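PDB 4ILO: CT398 from Chlamydia trachomatis, which is of unknown function but joins a long coiled-coil hairpin to a C4-type zinc ribbon and may bind DNA or RNA. Local coordinates for residues Phe179-Arg184 and Ser230-Trp235; Val195-Arg200 and Asn215-Gln220. All coordinates share one frame; numbering follows the deposited sequence.

The two contacts lie with their centres 13 Å apart, near the end of the coiled coil that carries the zinc ribbon, and meet in one sheet, where strands 194-198 and 232-234 run side by side in parallel. I232 O and V195 N, 2.9 Å apart, probably form one of the hydrogen bonds between them. Contact 1 is mostly buried and purely apolar, setting helix 176-189 of the hairpin against the zinc-ribbon strand 232-234. Contact 2, nested within the chain loop that contact 1 closes, packs helix 211-219 on strand 194-198; its apolar half is buried, while its other half is a pair of exposed arginines. A single ethanediol touches both.

Contact 1 (Phe179-Arg184 and Ser230-Trp235); sequences FSVYER and SRILYW. With EDO (1,2-ethanediol), chain D.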
ATOM      1  N   PHE A 179     -16.393 -27.486 -22.985  1.00 28.78           N
ATOM      2  CA  PHE A 179     -15.526 -26.861 -21.993  1.00 34.46           C
ATOM      3  C   PHE A 179     -14.597 -25.834 -22.634  1.00 34.90           C
ATOM      4  O   PHE A 179     -14.423 -24.718 -22.123  1.00 28.06           O
ATOM      5  CB  PHE A 179     -14.700 -27.930 -21.279  1.00 33.91           C
ATOM      6  CG  PHE A 179     -13.709 -27.346 -20.327  1.00 39.04           C
ATOM      7  CD1 PHE A 179     -14.113 -26.920 -19.063  1.00 39.89           C
ATOM      8  CD2 PHE A 179     -12.390 -27.142 -20.717  1.00 43.32           C
ATOM      9  CE1 PHE A 179     -13.205 -26.330 -18.184  1.00 34.71           C
ATOM     10  CE2 PHE A 179     -11.468 -26.560 -19.832  1.00 44.60           C
ATOM     11  CZ  PHE A 179     -11.879 -26.151 -18.571  1.00 36.44           C
ATOM     12  N   SER A 180     -13.966 -26.220 -23.741  1.00 34.62           N
ATOM     13  CA  SER A 180     -13.111 -25.317 -24.502  1.00 34.51           C
ATOM     14  C   SER A 180     -13.826 -24.015 -24.894  1.00 28.77           C
ATOM     15  O   SER A 180     -13.218 -22.937 -24.894  1.00 30.43           O
ATOM     16  CB  SER A 180     -12.627 -26.067 -25.745  1.00 38.85           C
ATOM     17  OG  SER A 180     -12.042 -25.159 -26.651  1.00 49.15           O
ATOM     18  N   VAL A 181     -15.111 -24.091 -25.255  1.00 23.38           N
ATOM     19  CA  VAL A 181     -15.877 -22.873 -25.527  1.00 22.57           C
ATOM     20  C   VAL A 181     -16.145 -22.129 -24.215  1.00 22.25           C
ATOM     21  O   VAL A 181     -15.889 -20.916 -24.091  1.00 22.05           O
ATOM     22  CB  VAL A 181     -17.193 -23.234 -26.260  1.00 22.16           C
ATOM     23  CG1 VAL A 181     -18.193 -22.064 -26.275  1.00 21.48           C
ATOM     24  CG2 VAL A 181     -16.920 -23.701 -27.659  1.00 34.42           C
ATOM     25  N   TYR A 182     -16.664 -22.862 -23.223  1.00 22.36           N
ATOM     26  CA  TYR A 182     -17.026 -22.307 -21.925  1.00 22.21           C
ATOM     27  C   TYR A 182     -15.893 -21.479 -21.363  1.00 22.46           C
ATOM     28  O   TYR A 182     -16.093 -20.339 -20.924  1.00 22.13           O
ATOM     29  CB  TYR A 182     -17.344 -23.455 -20.952  1.00 22.75           C
ATOM     30  CG  TYR A 182     -17.313 -23.049 -19.503  1.00 22.97           C
ATOM     31  CD1 TYR A 182     -18.339 -22.302 -18.950  1.00 22.58           C
ATOM     32  CD2 TYR A 182     -16.237 -23.385 -18.696  1.00 25.14           C
ATOM     33  CE1 TYR A 182     -18.298 -21.891 -17.600  1.00 27.59           C
ATOM     34  CE2 TYR A 182     -16.179 -22.988 -17.350  1.00 24.03           C
ATOM     35  CZ  TYR A 182     -17.210 -22.247 -16.807  1.00 23.60           C
ATOM     36  OH  TYR A 182     -17.162 -21.861 -15.483  1.00 26.58           O
ATOM     37  N   GLU A 183     -14.700 -22.046 -21.383  1.00 23.48           N
ATOM     38  CA  GLU A 183     -13.552 -21.446 -20.716  1.00 31.24           C
ATOM     39  C   GLU A 183     -13.151 -20.127 -21.379  1.00 31.19           C
ATOM     40  O   GLU A 183     -12.781 -19.174 -20.687  1.00 27.12           O
ATOM     41  CB  GLU A 183     -12.396 -22.454 -20.736  1.00 37.05           C
ATOM     42  CG  GLU A 183     -11.207 -22.047 -19.912  1.00 55.17           C
ATOM     43  CD  GLU A 183     -10.173 -23.155 -19.788  1.00 61.58           C
ATOM     44  OE1 GLU A 183     -10.032 -23.938 -20.758  1.00 56.35           O
ATOM     45  OE2 GLU A 183      -9.505 -23.227 -18.718  1.00 65.85           O
ATOM     46  N   ARG A 184     -13.216 -20.048 -22.720  1.00 29.00           N
ATOM     47  CA  ARG A 184     -12.896 -18.795 -23.405  1.00 27.05           C
ATOM     48  C   ARG A 184     -13.966 -17.744 -23.141  1.00 24.49           C
ATOM     49  O   ARG A 184     -13.655 -16.580 -22.824  1.00 24.65           O
ATOM     50  CB  ARG A 184     -12.702 -19.059 -24.904  1.00 33.49           C
ATOM     51  CG  ARG A 184     -11.530 -20.041 -25.202  1.00 44.18           C
ATOM     52  CD  ARG A 184     -11.159 -20.074 -26.679  1.00 54.36           C
ATOM     53  NE  ARG A 184      -9.920 -20.807 -26.964  1.00 65.23           N
ATOM     54  CZ  ARG A 184      -9.253 -20.732 -28.123  1.00 69.24           C
ATOM     55  NH1 ARG A 184      -9.695 -19.957 -29.118  1.00 65.43           N
ATOM     56  NH2 ARG A 184      -8.134 -21.433 -28.297  1.00 72.85           N
ATOM     57  N   SER A 230     -23.078 -13.873 -27.244  1.00 23.12           N
ATOM     58  CA  SER A 230     -22.297 -15.073 -27.601  1.00 26.85           C
ATOM     59  C   SER A 230     -22.245 -16.123 -26.487  1.00 28.20           C
ATOM     60  O   SER A 230     -21.590 -17.188 -26.698  1.00 24.48           O
ATOM     61  CB  SER A 230     -20.844 -14.768 -28.023  1.00 34.12           C
ATOM     62  OG  SER A 230     -20.785 -13.976 -29.207  1.00 36.54           O
ATOM     63  N   ARG A 231     -22.874 -15.896 -25.335  1.00 20.36           N
ATOM     64  CA  ARG A 231     -22.959 -16.929 -24.321  1.00 20.32           C
ATOM     65  C   ARG A 231     -23.718 -18.150 -24.846  1.00 20.43           C
ATOM     66  O   ARG A 231     -24.533 -18.052 -25.766  1.00 20.54           O
ATOM     67  CB  ARG A 231     -23.701 -16.401 -23.105  1.00 20.49           C
ATOM     68  CG  ARG A 231     -22.935 -15.286 -22.348  1.00 20.51           C
ATOM     69  CD  ARG A 231     -23.683 -14.917 -21.089  1.00 22.15           C
ATOM     70  NE  ARG A 231     -22.856 -14.142 -20.157  1.00 20.89           N
ATOM     71  CZ  ARG A 231     -22.631 -12.840 -20.270  1.00 24.08           C
ATOM     72  NH1 ARG A 231     -23.132 -12.156 -21.287  1.00 21.10           N
ATOM     73  NH2 ARG A 231     -21.874 -12.222 -19.366  1.00 21.22           N
ATOM     74  N   ILE A 232     -23.464 -19.301 -24.218  1.00 24.99           N
ATOM     75  CA  ILE A 232     -24.184 -20.548 -24.530  1.00 30.63           C
ATOM     76  C   ILE A 232     -25.557 -20.515 -23.863  1.00 27.82           C
ATOM     77  O   ILE A 232     -25.655 -20.316 -22.647  1.00 22.18           O
ATOM     78  CB  ILE A 232     -23.386 -21.764 -24.026  1.00 21.21           C
ATOM     79  CG1 ILE A 232     -22.079 -21.897 -24.804  1.00 21.71           C
ATOM     80  CG2 ILE A 232     -24.242 -23.048 -24.116  1.00 21.76           C
ATOM     81  CD1 ILE A 232     -20.990 -22.634 -24.063  1.00 21.38           C
ATOM     82  N   LEU A 233     -26.617 -20.740 -24.645  1.00 21.55           N
ATOM     83  CA  LEU A 233     -27.978 -20.740 -24.120  1.00 22.20           C
ATOM     84  C   LEU A 233     -28.499 -22.174 -23.999  1.00 36.42           C
ATOM     85  O   LEU A 233     -28.186 -23.054 -24.817  1.00 22.87           O
ATOM     86  CB  LEU A 233     -28.929 -19.969 -25.049  1.00 22.40           C
ATOM     87  CG  LEU A 233     -28.881 -18.445 -25.203  1.00 22.17           C
ATOM     88  CD1 LEU A 233     -29.700 -18.012 -26.396  1.00 22.53           C
ATOM     89  CD2 LEU A 233     -29.408 -17.722 -23.920  1.00 22.57           C
ATOM     90  N   TYR A 234     -29.347 -22.393 -22.997  1.00 29.82           N
ATOM     91  CA  TYR A 234     -29.945 -23.702 -22.799  1.00 30.99           C
ATOM     92  C   TYR A 234     -31.343 -23.515 -22.227  1.00 31.67           C
ATOM     93  O   TYR A 234     -31.714 -22.430 -21.776  1.00 36.05           O
ATOM     94  CB  TYR A 234     -29.086 -24.593 -21.897  1.00 24.78           C
ATOM     95  CG  TYR A 234     -29.153 -24.213 -20.421  1.00 26.67           C
ATOM     96  CD1 TYR A 234     -28.257 -23.287 -19.879  1.00 24.46           C
ATOM     97  CD2 TYR A 234     -30.099 -24.788 -19.565  1.00 26.51           C
ATOM     98  CE1 TYR A 234     -28.287 -22.926 -18.516  1.00 26.69           C
ATOM     99  CE2 TYR A 234     -30.138 -24.439 -18.183  1.00 27.04           C
ATOM    100  CZ  TYR A 234     -29.233 -23.504 -17.676  1.00 27.30           C
ATOM    101  OH  TYR A 234     -29.259 -23.141 -16.349  1.00 27.26           O
ATOM    102  N   TRP A 235     -32.113 -24.596 -22.251  1.00 34.26           N
ATOM    103  CA  TRP A 235     -33.526 -24.591 -21.903  1.00 43.30           C
ATOM    104  C   TRP A 235     -33.724 -25.328 -20.582  1.00 47.48           C
ATOM    105  O   TRP A 235     -33.319 -26.493 -20.459  1.00 43.76           O
ATOM    106  CB  TRP A 235     -34.300 -25.302 -23.007  1.00 51.58           C
ATOM    107  CG  TRP A 235     -35.763 -25.369 -22.770  1.00 55.77           C
ATOM    108  CD1 TRP A 235     -36.502 -26.478 -22.451  1.00 55.80           C
ATOM    109  CD2 TRP A 235     -36.679 -24.279 -22.842  1.00 56.00           C
ATOM    110  NE1 TRP A 235     -37.823 -26.136 -22.309  1.00 54.90           N
ATOM    111  CE2 TRP A 235     -37.961 -24.793 -22.548  1.00 53.79           C
ATOM    112  CE3 TRP A 235     -36.542 -22.910 -23.119  1.00 58.53           C
ATOM    113  CZ2 TRP A 235     -39.101 -23.987 -22.520  1.00 57.69           C
ATOM    114  CZ3 TRP A 235     -37.676 -22.105 -23.092  1.00 61.58           C
ATOM    115  CH2 TRP A 235     -38.939 -22.650 -22.792  1.00 62.50           C
TER
HETATM  116  C1  EDO D 302     -28.904 -25.781 -26.705  1.00 31.80           C
HETATM  117  O1  EDO D 302     -29.763 -26.598 -25.902  1.00 29.47           O
HETATM  118  C2  EDO D 302     -27.528 -25.817 -26.064  1.00 27.40           C
HETATM  119  O2  EDO D 302     -26.813 -24.682 -26.556  1.00 23.16           O
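Y182 of helix 176-189 and I232 of strand 232-234 have the nearest CA atoms of the two segments, 7.8 Å apart, and V181, one residue earlier in the helix, points its CB toward the strand. The contact proper is made by two aliphatic branches: CG1 of V181 meets CD1 of I232 at 3.6 Å, the two side chains crossing at a slant. I232 reaches this far because its CG1 branch is extended (chi2 155°), carrying CD1 out to the helix, where it also comes within 4.4 Å of Y182 N. Y182 flanks the contact more than it shares in it. Its side chain packs on V194 and on I11 and Q15 of helix 2-86, and its OH is hydrogen-bonded to D18, tying helix 176-189 to the N-terminal helix. On the strand, an ethanediol donates from O2 to L233 O over 2.7 Å, with I232 CG2 3.9 Å from that same O2; V224 N is also hydrogen-bonded to this molecule. With no hydrogen bond between helix and strand, hairpin and zinc ribbon meet here through van der Waals contact and the burial of I232, while directional bonding is left to neighbours such as the backbone bonding of I232 with V193.

Contact 2 (Val195-Arg200 and Asn215-Gln220); sequences VPIENR and NLVRKQ. With EDO (1,2-ethanediol), chain D.
I197, the first residue along 195-200 to meet the helix, faces V217 with a CA separation of 8.7 Å. Its CG1 lies 4.2 Å from V217 CG1, a loose apolar contact to which L233 of the adjacent strand adds by packing on both residues. Chi1 of V217 (177°) sets CG1 opposite the backbone N, where it meets both I197 and the ethanediol, whose C1 is 4.0 Å from V217 CG1. Beyond the strand, N199 and R200 both take left-handed backbone conformations, turning the chain before R200, whose guanidinium end comes close to the helix. There R200 NH1 and R218 NH2 come within 4.2 Å, each at the edge of the other guanidinium and near its plane. E214 probably helps the two like charges sit close together: its OE2 forms a salt bridge with R200 NH1 and a long, weak ion pair with R218 NH2, and probably offsets part of their positive charge. R218 also packs against W235. At the end of the helix, V217 O accepts a hydrogen bond from ethanediol O1 at 3.0 Å and a weak one from Q220 N, as Q220 leaves the helix with positive phi. The pairing sets helix 211-219 against the small sheet of a C4-type zinc ribbon; the zinc ion, held by C202, C205, C226 and C229, is about 9 Å from the I197 side chain.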
ATOM      1  N   VAL A 195     -25.978 -20.056 -19.823  1.00 22.25           N
ATOM      2  CA  VAL A 195     -27.090 -19.397 -19.128  1.00 22.80           C
ATOM      3  C   VAL A 195     -28.428 -19.815 -19.720  1.00 27.30           C
ATOM      4  O   VAL A 195     -28.514 -20.112 -20.921  1.00 24.82           O
ATOM      5  CB  VAL A 195     -26.967 -17.861 -19.192  1.00 22.43           C
ATOM      6  CG1 VAL A 195     -25.643 -17.378 -18.516  1.00 24.60           C
ATOM      7  CG2 VAL A 195     -27.133 -17.346 -20.644  1.00 22.01           C
ATOM      8  N   PRO A 196     -29.499 -19.857 -18.933  1.00 28.09           N
ATOM      9  CA  PRO A 196     -30.781 -20.316 -19.471  1.00 27.26           C
ATOM     10  C   PRO A 196     -31.578 -19.166 -20.089  1.00 27.18           C
ATOM     11  O   PRO A 196     -31.315 -17.975 -19.844  1.00 24.92           O
ATOM     12  CB  PRO A 196     -31.481 -20.902 -18.234  1.00 33.97           C
ATOM     13  CG  PRO A 196     -30.953 -20.040 -17.074  1.00 38.86           C
ATOM     14  CD  PRO A 196     -29.528 -19.653 -17.466  1.00 24.98           C
ATOM     15  N   ILE A 197     -32.517 -19.561 -20.958  1.00 25.81           N
ATOM     16  CA  ILE A 197     -33.585 -18.679 -21.436  1.00 32.57           C
ATOM     17  C   ILE A 197     -34.521 -18.373 -20.270  1.00 29.75           C
ATOM     18  O   ILE A 197     -35.094 -19.291 -19.673  1.00 36.24           O
ATOM     19  CB  ILE A 197     -34.400 -19.358 -22.549  1.00 36.80           C
ATOM     20  CG1 ILE A 197     -33.529 -19.974 -23.646  1.00 41.13           C
ATOM     21  CG2 ILE A 197     -35.417 -18.363 -23.135  1.00 35.72           C
ATOM     22  CD1 ILE A 197     -33.094 -19.003 -24.645  1.00 44.36           C
ATOM     23  N   GLU A 198     -34.719 -17.084 -19.975  1.00 39.58           N
ATOM     24  CA  GLU A 198     -35.717 -16.631 -18.997  1.00 50.11           C
ATOM     25  C   GLU A 198     -36.631 -15.618 -19.673  1.00 50.85           C
ATOM     26  O   GLU A 198     -36.153 -14.637 -20.262  1.00 43.06           O
ATOM     27  CB  GLU A 198     -35.109 -15.936 -17.755  1.00 52.29           C
ATOM     28  CG  GLU A 198     -33.854 -16.569 -17.106  1.00 61.45           C
ATOM     29  CD  GLU A 198     -34.137 -17.729 -16.117  1.00 62.95           C
ATOM     30  OE1 GLU A 198     -33.487 -17.767 -15.027  1.00 51.24           O
ATOM     31  OE2 GLU A 198     -34.969 -18.622 -16.452  1.00 69.91           O
ATOM     32  N   ASN A 199     -37.941 -15.828 -19.564  1.00 52.23           N
ATOM     33  CA  ASN A 199     -38.893 -14.874 -20.127  1.00 61.11           C
ATOM     34  C   ASN A 199     -38.567 -14.604 -21.596  1.00 59.70           C
ATOM     35  O   ASN A 199     -38.651 -13.472 -22.084  1.00 60.89           O
ATOM     36  CB  ASN A 199     -38.920 -13.567 -19.325  1.00 64.37           C
ATOM     37  CG  ASN A 199     -39.146 -13.790 -17.834  1.00 69.41           C
ATOM     38  OD1 ASN A 199     -40.252 -14.138 -17.409  1.00 71.16           O
ATOM     39  ND2 ASN A 199     -38.099 -13.574 -17.030  1.00 66.87           N
ATOM     40  N   ARG A 200     -38.149 -15.653 -22.296  1.00 48.15           N
ATOM     41  CA  ARG A 200     -37.820 -15.575 -23.716  1.00 42.32           C
ATOM     42  C   ARG A 200     -36.675 -14.588 -24.035  1.00 41.29           C
ATOM     43  O   ARG A 200     -36.527 -14.177 -25.200  1.00 36.62           O
ATOM     44  CB  ARG A 200     -39.068 -15.261 -24.544  1.00 38.22           C
ATOM     45  CG  ARG A 200     -40.233 -16.266 -24.359  1.00 42.14           C
ATOM     46  CD  ARG A 200     -41.137 -16.224 -25.603  1.00 51.66           C
ATOM     47  NE  ARG A 200     -42.474 -16.804 -25.428  1.00 59.53           N
ATOM     48  CZ  ARG A 200     -42.750 -18.110 -25.476  1.00 58.35           C
ATOM     49  NH1 ARG A 200     -41.764 -18.986 -25.654  1.00 57.19           N
ATOM     50  NH2 ARG A 200     -44.007 -18.544 -25.319  1.00 48.63           N
ATOM     51  N   ASN A 215     -36.625 -21.819 -30.802  1.00 31.43           N
ATOM     52  CA  ASN A 215     -36.813 -23.154 -31.358  1.00 40.02           C
ATOM     53  C   ASN A 215     -35.493 -23.916 -31.398  1.00 40.72           C
ATOM     54  O   ASN A 215     -35.407 -25.060 -30.932  1.00 28.36           O
ATOM     55  CB  ASN A 215     -37.466 -23.081 -32.743  1.00 41.95           C
ATOM     56  CG  ASN A 215     -38.952 -22.697 -32.670  1.00 45.06           C
ATOM     57  OD1 ASN A 215     -39.633 -23.000 -31.686  1.00 39.28           O
ATOM     58  ND2 ASN A 215     -39.455 -22.023 -33.709  1.00 44.68           N
ATOM     59  N   LEU A 216     -34.437 -23.277 -31.922  1.00 26.92           N
ATOM     60  CA  LEU A 216     -33.139 -23.941 -32.003  1.00 26.02           C
ATOM     61  C   LEU A 216     -32.650 -24.392 -30.633  1.00 34.35           C
ATOM     62  O   LEU A 216     -32.112 -25.495 -30.499  1.00 25.71           O
ATOM     63  CB  LEU A 216     -32.098 -23.009 -32.634  1.00 25.08           C
ATOM     64  CG  LEU A 216     -32.237 -22.642 -34.117  1.00 25.38           C
ATOM     65  CD1 LEU A 216     -31.161 -21.615 -34.480  1.00 30.82           C
ATOM     66  CD2 LEU A 216     -32.109 -23.879 -34.972  1.00 25.75           C
ATOM     67  N   VAL A 217     -32.790 -23.537 -29.604  1.00 29.04           N
ATOM     68  CA  VAL A 217     -32.272 -23.895 -28.283  1.00 27.68           C
ATOM     69  C   VAL A 217     -33.029 -25.092 -27.721  1.00 26.43           C
ATOM     70  O   VAL A 217     -32.437 -26.005 -27.138  1.00 26.76           O
ATOM     71  CB  VAL A 217     -32.326 -22.691 -27.315  1.00 27.99           C
ATOM     72  CG1 VAL A 217     -31.853 -23.115 -25.944  1.00 25.00           C
ATOM     73  CG2 VAL A 217     -31.502 -21.515 -27.857  1.00 24.08           C
ATOM     74  N   ARG A 218     -34.351 -25.083 -27.847  1.00 27.58           N
ATOM     75  CA  ARG A 218     -35.152 -26.191 -27.336  1.00 38.59           C
ATOM     76  C   ARG A 218     -34.762 -27.547 -27.935  1.00 40.37           C
ATOM     77  O   ARG A 218     -34.899 -28.584 -27.256  1.00 36.52           O
ATOM     78  CB  ARG A 218     -36.625 -25.921 -27.617  1.00 37.02           C
ATOM     79  CG  ARG A 218     -37.150 -24.796 -26.760  1.00 49.36           C
ATOM     80  CD  ARG A 218     -38.417 -25.217 -26.096  1.00 48.31           C
ATOM     81  NE  ARG A 218     -39.353 -24.119 -25.975  1.00 43.34           N
ATOM     82  CZ  ARG A 218     -40.566 -24.252 -25.457  1.00 46.62           C
ATOM     83  NH1 ARG A 218     -40.992 -25.446 -25.030  1.00 42.33           N
ATOM     84  NH2 ARG A 218     -41.353 -23.189 -25.372  1.00 54.42           N
ATOM     85  N   LYS A 219     -34.331 -27.588 -29.206  1.00 36.71           N
ATOM     86  CA  LYS A 219     -34.023 -28.896 -29.790  1.00 43.82           C
ATOM     87  C   LYS A 219     -32.911 -29.583 -29.005  1.00 36.39           C
ATOM     88  O   LYS A 219     -32.888 -30.811 -28.905  1.00 32.34           O
ATOM     89  CB  LYS A 219     -33.695 -28.793 -31.286  1.00 49.51           C
ATOM     90  CG  LYS A 219     -34.785 -28.098 -32.129  1.00 51.50           C
ATOM     91  CD  LYS A 219     -34.815 -28.537 -33.631  1.00 53.35           C
ATOM     92  CE  LYS A 219     -33.737 -27.858 -34.489  1.00 44.69           C
ATOM     93  NZ  LYS A 219     -32.622 -28.787 -34.892  1.00 47.77           N
ATOM     94  N   GLN A 220     -32.024 -28.812 -28.375  1.00 35.59           N
ATOM     95  CA  GLN A 220     -31.048 -29.393 -27.468  1.00 36.82           C
ATOM     96  C   GLN A 220     -30.171 -30.410 -28.189  1.00 41.42           C
ATOM     97  O   GLN A 220     -29.637 -31.335 -27.569  1.00 36.38           O
ATOM     98  CB  GLN A 220     -31.761 -30.036 -26.275  1.00 49.41           C
ATOM     99  CG  GLN A 220     -30.878 -30.414 -25.111  1.00 56.39           C
ATOM    100  CD  GLN A 220     -31.592 -30.256 -23.774  1.00 62.72           C
ATOM    101  OE1 GLN A 220     -32.748 -29.819 -23.716  1.00 63.05           O
ATOM    102  NE2 GLN A 220     -30.898 -30.596 -22.694  1.00 62.95           N
TER
HETATM  103  C1  EDO D 302     -28.904 -25.781 -26.705  1.00 31.80           C
HETATM  104  O1  EDO D 302     -29.763 -26.598 -25.902  1.00 29.47           O
HETATM  105  C2  EDO D 302     -27.528 -25.817 -26.064  1.00 27.40           C
HETATM  106  O2  EDO D 302     -26.813 -24.682 -26.556  1.00 23.16           O